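Local coordinates for protein chitinase A (PDB 4MNK) that probably hydrolyses chitin as a plant class V chitinase of glycosyl hydrolase family 18, and binds N-acetylglucosamine oligosaccharides, at residues A[244-248]-A[259-265]. Numbering follows the deposited sequence.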
# COMPACT_ATOMS: atom_id res chain seq x y z
N SER A 244 2.52 12.17 12.61
CA SER A 244 2.75 12.89 13.84
C SER A 244 3.05 14.37 13.62
O SER A 244 3.61 14.76 12.59
CB SER A 244 3.90 12.25 14.63
OG SER A 244 5.11 12.39 13.91
N TRP A 245 2.68 15.16 14.62
CA TRP A 245 2.89 16.60 14.63
C TRP A 245 3.50 17.00 15.96
O TRP A 245 3.36 16.29 16.97
CB TRP A 245 1.55 17.33 14.55
CG TRP A 245 0.84 17.38 13.24
CD1 TRP A 245 0.85 18.42 12.35
CD2 TRP A 245 -0.06 16.41 12.70
NE1 TRP A 245 0.03 18.14 11.28
CE2 TRP A 245 -0.54 16.91 11.47
CE3 TRP A 245 -0.49 15.14 13.13
CZ2 TRP A 245 -1.43 16.20 10.67
CZ3 TRP A 245 -1.38 14.43 12.32
CH2 TRP A 245 -1.84 14.96 11.11
N LEU A 246 4.16 18.16 15.97
CA LEU A 246 4.48 18.86 17.21
C LEU A 246 3.41 19.91 17.45
O LEU A 246 3.11 20.71 16.56
CB LEU A 246 5.87 19.50 17.14
CG LEU A 246 7.06 18.56 16.95
CD1 LEU A 246 8.35 19.35 16.83
CD2 LEU A 246 7.17 17.55 18.09
N LEU A 247 2.82 19.90 18.64
CA LEU A 247 1.74 20.82 18.99
C LEU A 247 2.26 22.21 19.28
O LEU A 247 3.32 22.38 19.88
CB LEU A 247 0.95 20.30 20.19
CG LEU A 247 0.20 18.98 20.02
CD1 LEU A 247 -0.29 18.48 21.37
CD2 LEU A 247 -0.96 19.12 19.04
N LYS A 248 1.50 23.22 18.85
CA LYS A 248 1.82 24.61 19.16
C LYS A 248 1.61 24.87 20.65
O LYS A 248 2.42 25.56 21.28
CB LYS A 248 0.98 25.57 18.31
CG LYS A 248 1.43 27.03 18.39
CD LYS A 248 0.69 27.92 17.39
CE LYS A 248 1.31 27.85 16.00
NZ LYS A 248 0.57 28.70 15.02
N ALA A 259 -0.43 23.18 15.00
CA ALA A 259 0.84 22.45 15.02
C ALA A 259 1.98 23.27 14.42
O ALA A 259 1.75 24.23 13.67
CB ALA A 259 0.70 21.13 14.29
N VAL A 260 3.22 22.89 14.75
CA VAL A 260 4.41 23.66 14.34
C VAL A 260 5.43 22.87 13.51
O VAL A 260 6.53 23.36 13.22
CB VAL A 260 5.11 24.33 15.56
CG1 VAL A 260 4.24 25.43 16.14
CG2 VAL A 260 5.47 23.29 16.63
N GLY A 261 5.08 21.64 13.13
CA GLY A 261 5.95 20.81 12.31
C GLY A 261 5.80 19.33 12.57
O GLY A 261 4.90 18.90 13.30
N ALA A 262 6.69 18.54 11.97
CA ALA A 262 6.66 17.09 12.07
C ALA A 262 7.06 16.60 13.45
O ALA A 262 8.04 17.07 14.03
CB ALA A 262 7.57 16.47 11.01
N GLY A 263 6.29 15.65 13.97
CA GLY A 263 6.68 14.93 15.18
C GLY A 263 7.65 13.82 14.82
O GLY A 263 8.10 13.73 13.68
N PRO A 264 7.97 12.95 15.79
CA PRO A 264 8.84 11.81 15.50
C PRO A 264 8.09 10.76 14.67
O PRO A 264 6.88 10.64 14.82
CB PRO A 264 9.17 11.26 16.88
CG PRO A 264 8.01 11.65 17.74
CD PRO A 264 7.52 12.96 17.20
N VAL A 265 8.76 10.02 13.78
CA VAL A 265 10.12 10.27 13.34
C VAL A 265 9.99 10.86 11.95
O VAL A 265 9.50 10.19 11.03
CB VAL A 265 10.94 8.95 13.28
CG1 VAL A 265 12.30 9.17 12.63
CG2 VAL A 265 11.09 8.35 14.68
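Three backbone hydrogen bonds join these antiparallel segments: Val260 N to Leu246 O (2.8 Å), Leu246 N to Gly261 O (2.9 Å) and Gly263 N to Ser244 O (3.1 Å). Beyond them the short Ser244 side chain, pointed toward the other strand, donates its hydroxyl from OG to Pro264 O (2.7 Å). At the corner, Gly261 has a positive phi of 149°, where a CB would jam against the preceding carbonyl; at Gly263 a CB would clash with Ser244 OG. Ala259 is small enough for its CB to sit 3.3 Å from Trp245 CD1, and the branched Leu246 and Val260 meet at CB and CG2 (3.8 Å) where exposure is greater. The Trp245 indole otherwise turns to outside partners, with NE1 hydrogen-bonded to Glu199 O and its ring meeting Trp301. The ladder, bent at Gly261, closes a ten-residue excursion without helix or strand. Barrel strand 234-247 here pairs antiparallel with 259-265 and also with strand 300-304, consistent with the α+β insertion domain of class V GH18 chitinases.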